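PDB 5V3S: Two-component insecticidal protein 16 kDa unit from Alcaligenes faecalis, which serves as the 16 kDa aegerolysin-family component of a binary insecticidal toxin that kills corn rootworm, by a mechanism resembling that of Cry34Ab1/Cry35Ab1. Local coordinates for residues I24-N30 and I62-E66; L95-Y99 and I138-V142; Y16-E21 and H44-D50; S108-E112 and G129-M135. All coordinates share one frame; numbering follows the deposited sequence.

Contact 1: I24-N30 and I62-E66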
loop_
_atom_site.group_PDB
_atom_site.type_symbol
_atom_site.label_atom_id
_atom_site.label_comp_id
_atom_site.label_asym_id
_atom_site.label_seq_id
_atom_site.Cartn_x
_atom_site.Cartn_y
_atom_site.Cartn_z
ATOM N N ILE A 24 3.299 -5.491 1.754
ATOM C CA ILE A 24 4.662 -5.191 1.257
ATOM C C ILE A 24 5.611 -6.148 1.935
ATOM O O ILE A 24 5.621 -6.206 3.191
ATOM C CB ILE A 24 5.034 -3.729 1.596
ATOM C CG1 ILE A 24 3.964 -2.797 1.063
ATOM C CG2 ILE A 24 6.415 -3.314 1.067
ATOM C CD1 ILE A 24 2.973 -2.344 2.093
ATOM N N PHE A 25 6.292 -6.972 1.125
ATOM C CA PHE A 25 7.207 -8.004 1.664
ATOM C C PHE A 25 8.537 -7.578 1.156
ATOM O O PHE A 25 8.668 -7.284 -0.040
ATOM C CB PHE A 25 6.893 -9.416 1.069
ATOM C CG PHE A 25 7.710 -10.505 1.651
ATOM C CD1 PHE A 25 7.310 -11.141 2.789
ATOM C CD2 PHE A 25 8.955 -10.826 1.106
ATOM C CE1 PHE A 25 8.064 -12.167 3.340
ATOM C CE2 PHE A 25 9.760 -11.836 1.696
ATOM C CZ PHE A 25 9.301 -12.468 2.817
ATOM N N VAL A 26 9.579 -7.660 1.989
ATOM C CA VAL A 26 10.873 -7.054 1.644
ATOM C C VAL A 26 11.984 -8.030 1.910
ATOM O O VAL A 26 11.822 -8.861 2.784
ATOM C CB VAL A 26 11.170 -5.757 2.418
ATOM C CG1 VAL A 26 9.971 -4.789 2.277
ATOM C CG2 VAL A 26 11.394 -6.026 3.876
ATOM N N VAL A 27 13.075 -7.818 1.190
ATOM C CA VAL A 27 14.275 -8.687 1.237
ATOM C C VAL A 27 15.528 -7.856 1.092
ATOM O O VAL A 27 15.644 -6.998 0.290
ATOM C CB VAL A 27 14.213 -9.772 0.111
ATOM C CG1 VAL A 27 15.408 -10.697 0.148
ATOM C CG2 VAL A 27 12.914 -10.532 0.083
ATOM N N ASN A 28 16.504 -8.214 1.898
ATOM C CA ASN A 28 17.883 -7.739 1.844
ATOM C C ASN A 28 18.165 -6.349 2.419
ATOM O O ASN A 28 19.261 -5.764 2.184
ATOM C CB ASN A 28 18.515 -7.904 0.487
ATOM C CG ASN A 28 20.040 -7.926 0.571
ATOM O OD1 ASN A 28 20.566 -8.429 1.560
ATOM N ND2 ASN A 28 20.748 -7.348 -0.435
ATOM N N SER A 29 17.203 -5.811 3.181
ATOM C CA SER A 29 17.325 -4.560 3.950
ATOM C C SER A 29 16.106 -4.437 4.845
ATOM O O SER A 29 15.213 -5.255 4.746
ATOM C CB SER A 29 17.428 -3.351 3.070
ATOM O OG SER A 29 18.072 -2.289 3.752
ATOM N N ASN A 30 16.105 -3.467 5.754
ATOM C CA ASN A 30 14.864 -3.094 6.479
ATOM C C ASN A 30 14.415 -1.794 5.867
ATOM O O ASN A 30 15.232 -0.958 5.582
ATOM C CB ASN A 30 15.106 -2.867 7.930
ATOM C CG ASN A 30 15.908 -4.011 8.528
ATOM O OD1 ASN A 30 15.609 -5.182 8.279
ATOM N ND2 ASN A 30 16.915 -3.661 9.299
ATOM N N ILE A 62 8.678 0.130 10.460
ATOM C CA ILE A 62 9.790 -0.520 9.801
ATOM C C ILE A 62 9.353 -1.923 9.394
ATOM O O ILE A 62 8.879 -2.592 10.234
ATOM C CB ILE A 62 11.015 -0.578 10.776
ATOM C CG1 ILE A 62 11.472 0.855 11.147
ATOM C CG2 ILE A 62 12.185 -1.416 10.146
ATOM C CD1 ILE A 62 11.984 1.665 10.016
ATOM N N ILE A 63 9.598 -2.313 8.113
ATOM C CA ILE A 63 9.466 -3.655 7.618
ATOM C C ILE A 63 10.830 -4.286 7.605
ATOM O O ILE A 63 11.683 -3.939 6.834
ATOM C CB ILE A 63 8.870 -3.727 6.218
ATOM C CG1 ILE A 63 7.610 -2.835 6.135
ATOM C CG2 ILE A 63 8.462 -5.168 5.859
ATOM C CD1 ILE A 63 7.063 -2.683 4.808
ATOM N N LYS A 64 10.998 -5.279 8.453
ATOM C CA LYS A 64 12.295 -5.998 8.506
ATOM C C LYS A 64 12.542 -6.976 7.381
ATOM O O LYS A 64 11.647 -7.580 6.837
ATOM C CB LYS A 64 12.393 -6.702 9.826
ATOM C CG LYS A 64 12.562 -5.667 10.913
ATOM C CD LYS A 64 12.431 -6.283 12.290
ATOM C CE LYS A 64 13.777 -6.798 12.694
ATOM N NZ LYS A 64 13.636 -7.770 13.850
ATOM N N ASP A 65 13.813 -7.220 7.103
ATOM C CA ASP A 65 14.208 -8.183 6.141
ATOM C C ASP A 65 13.482 -9.492 6.285
ATOM O O ASP A 65 13.536 -10.076 7.354
ATOM C CB ASP A 65 15.746 -8.413 6.298
ATOM C CG ASP A 65 16.396 -8.976 5.102
ATOM O OD1 ASP A 65 15.833 -9.597 4.192
ATOM O OD2 ASP A 65 17.644 -8.828 5.041
ATOM N N GLU A 66 12.920 -9.982 5.159
ATOM C CA GLU A 66 12.149 -11.246 5.029
ATOM C C GLU A 66 10.833 -11.247 5.791
ATOM O O GLU A 66 10.324 -12.315 6.059
ATOM C CB GLU A 66 12.957 -12.510 5.342
ATOM C CG GLU A 66 14.253 -12.643 4.498
ATOM C CD GLU A 66 15.142 -13.808 4.955
ATOM O OE1 GLU A 66 14.849 -14.558 5.909
ATOM O OE2 GLU A 66 16.174 -13.930 4.332
HETATM O O HOH W 1 19.919 -10.601 3.251
#

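Contact 2: L95-Y99 and I138-V142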
loop_
_atom_site.group_PDB
_atom_site.type_symbol
_atom_site.label_atom_id
_atom_site.label_comp_id
_atom_site.label_asym_id
_atom_site.label_seq_id
_atom_site.Cartn_x
_atom_site.Cartn_y
_atom_site.Cartn_z
ATOM N N LEU A 95 14.458 7.009 -1.243
ATOM C CA LEU A 95 13.057 6.699 -1.625
ATOM C C LEU A 95 13.076 5.532 -2.647
ATOM O O LEU A 95 13.686 5.661 -3.710
ATOM C CB LEU A 95 12.433 7.948 -2.239
ATOM C CG LEU A 95 10.962 7.774 -2.723
ATOM C CD1 LEU A 95 10.030 7.382 -1.637
ATOM C CD2 LEU A 95 10.557 9.109 -3.346
ATOM N N VAL A 96 12.378 4.416 -2.331
ATOM C CA VAL A 96 12.345 3.247 -3.157
ATOM C C VAL A 96 11.111 3.288 -4.091
ATOM O O VAL A 96 11.287 3.136 -5.309
ATOM C CB VAL A 96 12.376 2.023 -2.275
ATOM C CG1 VAL A 96 12.218 0.742 -3.094
ATOM C CG2 VAL A 96 13.688 2.090 -1.458
ATOM N N PHE A 97 9.933 3.528 -3.544
ATOM C CA PHE A 97 8.658 3.673 -4.378
ATOM C C PHE A 97 7.622 4.570 -3.734
ATOM O O PHE A 97 7.666 4.897 -2.572
ATOM C CB PHE A 97 7.994 2.360 -4.808
ATOM C CG PHE A 97 7.297 1.556 -3.706
ATOM C CD1 PHE A 97 6.082 1.901 -3.194
ATOM C CD2 PHE A 97 7.858 0.362 -3.220
ATOM C CE1 PHE A 97 5.439 1.115 -2.237
ATOM C CE2 PHE A 97 7.239 -0.401 -2.282
ATOM C CZ PHE A 97 6.009 -0.019 -1.763
ATOM N N GLU A 98 6.744 5.050 -4.579
ATOM C CA GLU A 98 5.565 5.811 -4.192
ATOM C C GLU A 98 4.405 5.007 -4.743
ATOM O O GLU A 98 4.486 4.452 -5.883
ATOM C CB GLU A 98 5.582 7.198 -4.786
ATOM C CG GLU A 98 6.675 8.085 -4.161
ATOM C CD GLU A 98 6.955 9.322 -4.991
ATOM O OE1 GLU A 98 6.800 9.338 -6.234
ATOM O OE2 GLU A 98 7.249 10.286 -4.367
ATOM N N TYR A 99 3.388 4.794 -3.880
ATOM C CA TYR A 99 2.204 4.112 -4.335
ATOM C C TYR A 99 0.950 5.006 -4.144
ATOM O O TYR A 99 0.901 5.801 -3.213
ATOM C CB TYR A 99 2.046 2.780 -3.589
ATOM C CG TYR A 99 0.904 1.956 -4.122
ATOM C CD1 TYR A 99 0.937 1.451 -5.464
ATOM C CD2 TYR A 99 -0.225 1.750 -3.342
ATOM C CE1 TYR A 99 -0.149 0.702 -5.948
ATOM C CE2 TYR A 99 -1.249 0.986 -3.789
ATOM C CZ TYR A 99 -1.221 0.485 -5.099
ATOM O OH TYR A 99 -2.343 -0.206 -5.507
ATOM N N ILE A 138 -3.602 -6.632 -2.772
ATOM C CA ILE A 138 -2.509 -6.192 -3.641
ATOM C C ILE A 138 -1.242 -6.591 -2.855
ATOM O O ILE A 138 -1.238 -6.482 -1.634
ATOM C CB ILE A 138 -2.481 -4.610 -3.784
ATOM C CG1 ILE A 138 -3.853 -4.044 -4.296
ATOM C CG2 ILE A 138 -1.341 -4.127 -4.647
ATOM C CD1 ILE A 138 -4.210 -2.635 -3.843
ATOM N N PHE A 139 -0.197 -6.945 -3.580
ATOM C CA PHE A 139 1.051 -7.506 -3.069
ATOM C C PHE A 139 2.160 -6.758 -3.755
ATOM O O PHE A 139 2.207 -6.691 -4.951
ATOM C CB PHE A 139 1.079 -8.992 -3.463
ATOM C CG PHE A 139 2.276 -9.806 -3.014
ATOM C CD1 PHE A 139 2.833 -9.700 -1.756
ATOM C CD2 PHE A 139 2.743 -10.829 -3.848
ATOM C CE1 PHE A 139 3.874 -10.540 -1.350
ATOM C CE2 PHE A 139 3.782 -11.661 -3.461
ATOM C CZ PHE A 139 4.324 -11.547 -2.195
ATOM N N ILE A 140 3.091 -6.175 -2.969
ATOM C CA ILE A 140 4.338 -5.596 -3.527
ATOM C C ILE A 140 5.537 -6.291 -2.835
ATOM O O ILE A 140 5.526 -6.380 -1.671
ATOM C CB ILE A 140 4.409 -4.085 -3.326
ATOM C CG1 ILE A 140 3.154 -3.415 -3.942
ATOM C CG2 ILE A 140 5.733 -3.533 -3.901
ATOM C CD1 ILE A 140 3.161 -1.912 -3.787
ATOM N N THR A 141 6.449 -6.811 -3.614
ATOM C CA THR A 141 7.722 -7.332 -3.215
ATOM C C THR A 141 8.781 -6.291 -3.545
ATOM O O THR A 141 8.798 -5.585 -4.594
ATOM C CB THR A 141 8.012 -8.756 -3.798
ATOM O OG1 THR A 141 7.894 -8.722 -5.263
ATOM C CG2 THR A 141 6.979 -9.813 -3.256
ATOM N N VAL A 142 9.749 -6.215 -2.625
ATOM C CA VAL A 142 10.802 -5.338 -2.777
ATOM C C VAL A 142 12.097 -6.127 -2.411
ATOM O O VAL A 142 12.167 -6.661 -1.367
ATOM C CB VAL A 142 10.637 -4.136 -1.888
ATOM C CG1 VAL A 142 11.766 -3.210 -2.213
ATOM C CG2 VAL A 142 9.264 -3.407 -2.103
#

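Contact 3: Y16-E21 and H44-D50. Unlike the reference sequence in segment 16-21: Met20 (reference Ile).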
loop_
_atom_site.group_PDB
_atom_site.type_symbol
_atom_site.label_atom_id
_atom_site.label_comp_id
_atom_site.label_asym_id
_atom_site.label_seq_id
_atom_site.Cartn_x
_atom_site.Cartn_y
_atom_site.Cartn_z
ATOM N N TYR A 16 -18.205 -0.465 3.159
ATOM C CA TYR A 16 -17.125 -1.454 3.342
ATOM C C TYR A 16 -16.956 -2.273 2.086
ATOM O O TYR A 16 -15.974 -3.015 1.933
ATOM C CB TYR A 16 -17.377 -2.388 4.532
ATOM C CG TYR A 16 -17.141 -1.804 5.894
ATOM C CD1 TYR A 16 -16.890 -0.462 6.056
ATOM C CD2 TYR A 16 -17.158 -2.610 7.033
ATOM C CE1 TYR A 16 -16.702 0.066 7.314
ATOM C CE2 TYR A 16 -17.011 -2.062 8.292
ATOM C CZ TYR A 16 -16.755 -0.741 8.413
ATOM O OH TYR A 16 -16.582 -0.185 9.648
ATOM N N ALA A 17 -17.907 -2.118 1.168
ATOM C CA ALA A 17 -17.885 -2.869 -0.057
ATOM C C ALA A 17 -16.747 -2.444 -0.987
ATOM O O ALA A 17 -16.434 -3.167 -1.905
ATOM C CB ALA A 17 -19.231 -2.743 -0.752
ATOM N N GLN A 18 -16.193 -1.247 -0.793
ATOM C CA GLN A 18 -14.953 -0.823 -1.495
ATOM C C GLN A 18 -13.804 -0.912 -0.487
ATOM O O GLN A 18 -13.851 -0.321 0.596
ATOM C CB GLN A 18 -15.117 0.576 -2.057
ATOM C CG GLN A 18 -13.880 1.107 -2.757
ATOM C CD GLN A 18 -13.410 0.149 -3.852
ATOM O OE1 GLN A 18 -12.960 -0.960 -3.572
ATOM N NE2 GLN A 18 -13.669 0.522 -5.097
ATOM N N TRP A 19 -12.811 -1.752 -0.790
ATOM C CA TRP A 19 -11.810 -2.045 0.202
ATOM C C TRP A 19 -10.571 -2.523 -0.553
ATOM O O TRP A 19 -10.646 -2.961 -1.727
ATOM C CB TRP A 19 -12.248 -3.108 1.201
ATOM C CG TRP A 19 -12.475 -4.441 0.531
ATOM C CD1 TRP A 19 -13.631 -4.852 -0.096
ATOM C CD2 TRP A 19 -11.532 -5.527 0.393
ATOM N NE1 TRP A 19 -13.459 -6.115 -0.610
ATOM C CE2 TRP A 19 -12.179 -6.552 -0.332
ATOM C CE3 TRP A 19 -10.199 -5.705 0.765
ATOM C CZ2 TRP A 19 -11.557 -7.757 -0.651
ATOM C CZ3 TRP A 19 -9.567 -6.933 0.465
ATOM C CH2 TRP A 19 -10.230 -7.935 -0.240
HETATM N N MSE A 20 -9.443 -2.350 0.113
HETATM C CA MSE A 20 -8.172 -2.806 -0.432
HETATM C C MSE A 20 -7.350 -3.300 0.754
HETATM O O MSE A 20 -7.482 -2.822 1.885
HETATM C CB MSE A 20 -7.434 -1.682 -1.212
HETATM C CG MSE A 20 -7.098 -0.363 -0.475
HETATM SE SE MSE A 20 -5.376 -0.579 0.537
HETATM C CE MSE A 20 -4.395 0.061 -1.040
ATOM N N GLU A 21 -6.461 -4.254 0.499
ATOM C CA GLU A 21 -5.434 -4.580 1.467
ATOM C C GLU A 21 -4.153 -4.757 0.681
ATOM O O GLU A 21 -4.163 -5.464 -0.295
ATOM C CB GLU A 21 -5.706 -5.841 2.325
ATOM C CG GLU A 21 -6.823 -5.630 3.324
ATOM C CD GLU A 21 -6.892 -6.610 4.459
ATOM O OE1 GLU A 21 -5.977 -7.483 4.549
ATOM O OE2 GLU A 21 -7.879 -6.451 5.254
ATOM N N HIS A 44 -7.419 0.994 8.555
ATOM C CA HIS A 44 -7.824 0.087 9.607
ATOM C C HIS A 44 -6.921 -1.155 9.680
ATOM O O HIS A 44 -6.181 -1.548 8.719
ATOM C CB HIS A 44 -9.316 -0.364 9.483
ATOM C CG HIS A 44 -9.565 -1.171 8.270
ATOM N ND1 HIS A 44 -9.328 -2.540 8.245
ATOM C CD2 HIS A 44 -9.906 -0.829 7.023
ATOM C CE1 HIS A 44 -9.551 -2.990 7.039
ATOM N NE2 HIS A 44 -9.889 -1.972 6.273
ATOM N N VAL A 45 -7.043 -1.773 10.842
ATOM C CA VAL A 45 -6.263 -2.970 11.179
ATOM C C VAL A 45 -6.674 -4.008 10.163
ATOM O O VAL A 45 -7.887 -4.212 9.917
ATOM C CB VAL A 45 -6.506 -3.464 12.662
ATOM C CG1 VAL A 45 -5.844 -4.823 12.889
ATOM C CG2 VAL A 45 -6.007 -2.444 13.663
ATOM N N PRO A 46 -5.703 -4.632 9.499
ATOM C CA PRO A 46 -6.048 -5.602 8.506
ATOM C C PRO A 46 -6.893 -6.752 9.097
ATOM O O PRO A 46 -6.625 -7.278 10.189
ATOM C CB PRO A 46 -4.694 -6.061 7.957
ATOM C CG PRO A 46 -3.765 -4.968 8.357
ATOM C CD PRO A 46 -4.232 -4.509 9.678
ATOM N N GLY A 47 -7.954 -7.064 8.367
ATOM C CA GLY A 47 -8.947 -8.032 8.814
ATOM C C GLY A 47 -10.066 -7.521 9.703
ATOM O O GLY A 47 -10.941 -8.304 10.096
ATOM N N ASP A 48 -10.069 -6.252 10.072
ATOM C CA ASP A 48 -11.097 -5.741 10.958
ATOM C C ASP A 48 -11.386 -4.320 10.618
ATOM O O ASP A 48 -10.822 -3.432 11.165
ATOM C CB ASP A 48 -10.714 -5.849 12.423
ATOM C CG ASP A 48 -11.811 -5.483 13.336
ATOM O OD1 ASP A 48 -12.891 -4.984 12.927
ATOM O OD2 ASP A 48 -11.619 -5.727 14.529
ATOM N N LYS A 49 -12.259 -4.177 9.648
ATOM C CA LYS A 49 -12.705 -2.880 9.159
ATOM C C LYS A 49 -13.324 -1.976 10.221
ATOM O O LYS A 49 -13.400 -0.767 10.002
ATOM C CB LYS A 49 -13.635 -3.063 7.967
ATOM C CG LYS A 49 -13.005 -3.741 6.739
ATOM C CD LYS A 49 -14.024 -3.819 5.606
ATOM C CE LYS A 49 -13.618 -4.790 4.498
ATOM N NZ LYS A 49 -14.651 -5.001 3.434
ATOM N N ASP A 50 -13.702 -2.513 11.382
ATOM C CA ASP A 50 -14.224 -1.643 12.473
ATOM C C ASP A 50 -13.120 -1.057 13.332
ATOM O O ASP A 50 -13.411 -0.210 14.137
ATOM C CB ASP A 50 -15.247 -2.375 13.373
ATOM C CG ASP A 50 -16.546 -2.843 12.605
ATOM O OD1 ASP A 50 -17.079 -2.147 11.759
ATOM O OD2 ASP A 50 -17.041 -3.949 12.859
HETATM O O HOH W 2 -9.779 -3.225 3.565
#

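Contact 4: S108-E112 and G129-M135. Unlike the reference sequence in segment 129-135: Met135 (reference Thr).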
loop_
_atom_site.group_PDB
_atom_site.type_symbol
_atom_site.label_atom_id
_atom_site.label_comp_id
_atom_site.label_asym_id
_atom_site.label_seq_id
_atom_site.Cartn_x
_atom_site.Cartn_y
_atom_site.Cartn_z
ATOM N N SER A 108 -14.366 3.768 -11.506
ATOM C CA SER A 108 -13.410 2.697 -11.769
ATOM C C SER A 108 -12.195 2.869 -10.858
ATOM O O SER A 108 -11.712 3.997 -10.667
ATOM C CB SER A 108 -12.974 2.695 -13.233
ATOM O OG SER A 108 -12.947 4.009 -13.757
ATOM N N ASN A 109 -11.760 1.749 -10.289
ATOM C CA ASN A 109 -10.500 1.656 -9.507
ATOM C C ASN A 109 -9.359 2.050 -10.413
ATOM O O ASN A 109 -9.350 1.659 -11.606
ATOM C CB ASN A 109 -10.280 0.200 -9.023
ATOM C CG ASN A 109 -11.328 -0.288 -8.043
ATOM O OD1 ASN A 109 -11.631 0.365 -7.034
ATOM N ND2 ASN A 109 -11.839 -1.489 -8.281
ATOM N N SER A 110 -8.408 2.843 -9.887
ATOM C CA SER A 110 -7.120 2.993 -10.505
ATOM C C SER A 110 -6.007 2.992 -9.440
ATOM O O SER A 110 -6.241 3.226 -8.229
ATOM C CB SER A 110 -7.027 4.287 -11.306
ATOM O OG SER A 110 -6.956 5.439 -10.459
ATOM N N ASP A 111 -4.810 2.723 -9.907
ATOM C CA ASP A 111 -3.633 2.925 -9.010
ATOM C C ASP A 111 -2.410 3.302 -9.781
ATOM O O ASP A 111 -2.432 3.481 -11.021
ATOM C CB ASP A 111 -3.467 1.673 -8.155
ATOM C CG ASP A 111 -2.860 0.473 -8.925
ATOM O OD1 ASP A 111 -2.475 0.611 -10.169
ATOM O OD2 ASP A 111 -2.779 -0.584 -8.228
ATOM N N GLU A 112 -1.303 3.456 -9.081
ATOM C CA GLU A 112 -0.085 3.844 -9.753
ATOM C C GLU A 112 1.014 3.583 -8.787
ATOM O O GLU A 112 0.915 4.018 -7.651
ATOM C CB GLU A 112 -0.085 5.318 -10.077
ATOM C CG GLU A 112 1.247 5.848 -10.568
ATOM C CD GLU A 112 1.374 5.793 -12.046
ATOM O OE1 GLU A 112 0.747 4.907 -12.672
ATOM O OE2 GLU A 112 2.091 6.659 -12.578
ATOM N N GLY A 129 -4.287 -1.932 -10.066
ATOM C CA GLY A 129 -4.608 -1.518 -11.426
ATOM C C GLY A 129 -6.086 -1.225 -11.413
ATOM O O GLY A 129 -6.580 -0.618 -10.456
ATOM N N SER A 130 -6.790 -1.747 -12.422
ATOM C CA SER A 130 -8.220 -1.457 -12.674
ATOM C C SER A 130 -9.141 -2.708 -12.751
ATOM O O SER A 130 -9.782 -2.941 -13.794
ATOM C CB SER A 130 -8.341 -0.653 -13.993
ATOM O OG SER A 130 -7.608 0.581 -13.928
ATOM N N PRO A 131 -9.255 -3.493 -11.650
ATOM C CA PRO A 131 -10.253 -4.546 -11.627
ATOM C C PRO A 131 -11.692 -4.008 -11.500
ATOM O O PRO A 131 -11.904 -2.833 -11.244
ATOM C CB PRO A 131 -9.888 -5.321 -10.354
ATOM C CG PRO A 131 -9.400 -4.258 -9.432
ATOM C CD PRO A 131 -8.540 -3.422 -10.350
ATOM N N SER A 132 -12.663 -4.899 -11.626
ATOM C CA SER A 132 -14.049 -4.548 -11.361
ATOM C C SER A 132 -14.254 -4.471 -9.856
ATOM O O SER A 132 -13.341 -4.816 -9.085
ATOM C CB SER A 132 -14.985 -5.606 -11.959
ATOM O OG SER A 132 -14.970 -5.499 -13.349
ATOM N N GLY A 133 -15.434 -3.991 -9.452
ATOM C CA GLY A 133 -15.893 -4.092 -8.049
ATOM C C GLY A 133 -14.866 -3.586 -7.036
ATOM O O GLY A 133 -14.190 -2.553 -7.281
ATOM N N ALA A 134 -14.696 -4.332 -5.952
ATOM C CA ALA A 134 -13.749 -3.902 -4.887
ATOM C C ALA A 134 -12.291 -4.058 -5.346
ATOM O O ALA A 134 -11.912 -5.062 -5.981
ATOM C CB ALA A 134 -13.975 -4.677 -3.593
HETATM N N MSE A 135 -11.474 -3.076 -5.008
HETATM C CA MSE A 135 -10.037 -3.161 -5.325
HETATM C C MSE A 135 -9.369 -4.456 -4.877
HETATM O O MSE A 135 -8.640 -5.060 -5.631
HETATM C CB MSE A 135 -9.331 -1.905 -4.809
HETATM C CG MSE A 135 -7.845 -1.820 -5.127
HETATM SE SE MSE A 135 -7.532 -1.780 -7.064
HETATM C CE MSE A 135 -6.387 -0.216 -7.216
HETATM O O HOH W 3 -12.712 -0.413 -11.795
#

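Contact 1: I24-N30 and I62-E66
Ile63 meets strand 19-27 with two branches on two targets. Its CG2 methyl lies 3.6 Å from Val26 CG2, while its longer arm brings CD1 to 3.8 Å from Ile24 CG2, the two isoleucine side chains crossing at about a right angle. The reach of the arm follows from its torsions: CG1 stands anti to the carbonyl carbon (chi1 -48°), and the chain then runs out extended to CD1. Leu89 of strand 83-91 packs on both Ile24 and Ile63, which places this apolar end in the protein interior.

The other end is polar, and there Asp65 and Asn30 each bind the backbone of the opposite segment. Asp65 OD1 receives the N-H of Asn28 at 2.8 Å, from above the carboxylate plane (55° out of it). Asn30 OD1 accepts from Asp65 N at 3.0 Å, with the donor in the carbonyl plane of the amide and a fairly straight N-H...O angle of 161°. In addition, Glu66 N donates to Val26 O (2.8 Å), and a CA-H...O contact joins Asn30 CA to Ile63 O (3.3 Å). The loop after strand 19-27 leads into strand 31-38 of the five-stranded sheet, and that after strand 62-63 leads into strand 68-74 of the six-stranded one, so two inter-sheet crossings pack together at one end of the aegerolysin beta sandwich.

Contact 2: L95-Y99 and I138-V142
Phe97 overlaps Ile140 with the far end of its ring and Val142 at one edge, CE2 coming 3.8 Å from Ile140 CG2 and 3.6 Å from Val142 CG2. The two approaches differ. Val142 CG2 sits in the plane of the ring, whereas Ile140 meets the phenylalanine head-on and also brings CD1 to 4.0 Å from Phe97 CZ. With CG between the backbone N and the carbonyl carbon (chi1 72°), the CE2 edge is turned to Val142. Beside it, Val96 CG1 touches Val142 CG1 at a looser 4.1 Å.

Val96 and Phe97 are consecutive, yet both point toward strand 136-144. This is explained by a classic beta bulge in which the two residues face Leu89 of strand 83-91 together. The segment axes approach to 9.9 Å and run nearly antiparallel, at 169°, a spacing too wide for strands of one sheet. They belong to the two facing sheets of the aegerolysin beta sandwich, and side chains alone bridge the gap. All six residues that touch are buried; Leu113 and Val123 add further packing on Phe97, and Ile22 of strand 19-27 packs on Tyr99, Ile138 and Ile140.

Farther along, Tyr99 and Ile138 approach each other end-on, leaving the phenolic OH 3.5 Å from Ile138 CD1. The polar partner of that hydroxyl is Asp111 OD2 of the neighbouring strand 110-115.

Contact 3: Y16-E21 and H44-D50
Tyr16 and Lys49 run antiparallel alongside each other, the lysine chain lying along one face of the phenol ring. Lys49 CB stands 3.9 Å from the Tyr16 ring centroid, 25° off the normal, a CH-pi contact over the face. With its chain extended beyond CG, Lys49 then carries NZ to Tyr16 O at 2.8 Å. The same ammonium lies 4.0 Å from the centroid of the five-membered ring of Trp19, an off-centre cation-pi contact.

At the other end of the phenol, Tyr16 OH donates to Asp50 OD1 (2.9 Å). The carboxylate oxygen lies at the ring edge and is met on its anti side, with the ring and carboxylate planes 47° apart. Farther along strand 19-27, Glu21 OE2 takes Gly47 N on its syn side at 3.2 Å. Gly47 belongs to the type II turn Val45-Asp48, where its phi of 86° suits a glycine. A water joins Met20 O to His44 NE2.

Lys12 forms a salt bridge with Asp50 OD1, and Lys42 donates to Tyr16 OH. Within these two segments Lys49 NZ meets a carbonyl oxygen and the indole pi system, so its charge is probably stabilised here by dipole and ring, while that of Asp50 is probably offset in part by Lys12.

Contact 4: S108-E112 and G129-M135
Asn109 gives its two amide hydrogens to two carbonyls of the loop 129-135. ND2 donates to Gly133 O at 2.8 Å, which lies close to the amide plane, and to Pro131 O at 3.3 Å. For the second bond the nitrogen sits above the carbonyl plane, 53° out of it, a less favourable approach than the first. Gripped by two acceptors, the amide is fixed in its rotation. The backbone of Asn109 is satisfied too: its O accepts from Ser130 OG (3.1 Å), and its N donates to a water at 2.8 Å that in turn donates to Pro131 O. That carbonyl therefore receives both the amide and the water.

The loop joins strand 121-126 to strand 136-144 in the six-stranded sheet, whereas Asn109 directly precedes strand 110-115, an outermost strand of the other sheet, and Asp111 lies in it; the bonds thus connect the two layers of the aegerolysin sandwich at their border.

Asp111 OD2 takes Gly129 N at 2.7 Å, met from 58° above the carboxylate plane. The same oxygen also forms a salt bridge with Lys125, which probably favours the ionised carboxylate. Gly129 O, by contrast, is buried by the contact without any partner in the model.

Next to these polar bonds runs Met135, present as selenomethionine. Its chain, bent at chi2 and chi3, passes alongside Asn109 with SE 3.9 Å from Asn109 CB, and crosses Asp111 at about a right angle with CE 3.6 Å from Asp111 CB.

In the fold
From the N terminus, contact 3 opens first and closes when the loop 44-50, between strands 40-44 and 52-53, returns to the start of strand 19-27. Contact 1 begins on that strand before this closure and ends at 62-66, so the two cross along the chain. Contact 2 follows in series, and its segments bracket contact 4. Contacts 1, 2 and 4 each bridge the two sheets. Contacts 1 and 2 meet where strands 19-27 and 136-144 pair, through Phe25 N to Ile140 O and Val27 N to Val142 O. Residues 16-21 and the loop 129-135 are joined through Gln18. Contacts 1 and 4 lie on opposite sides of the chain centre, about 26 Å apart between centres.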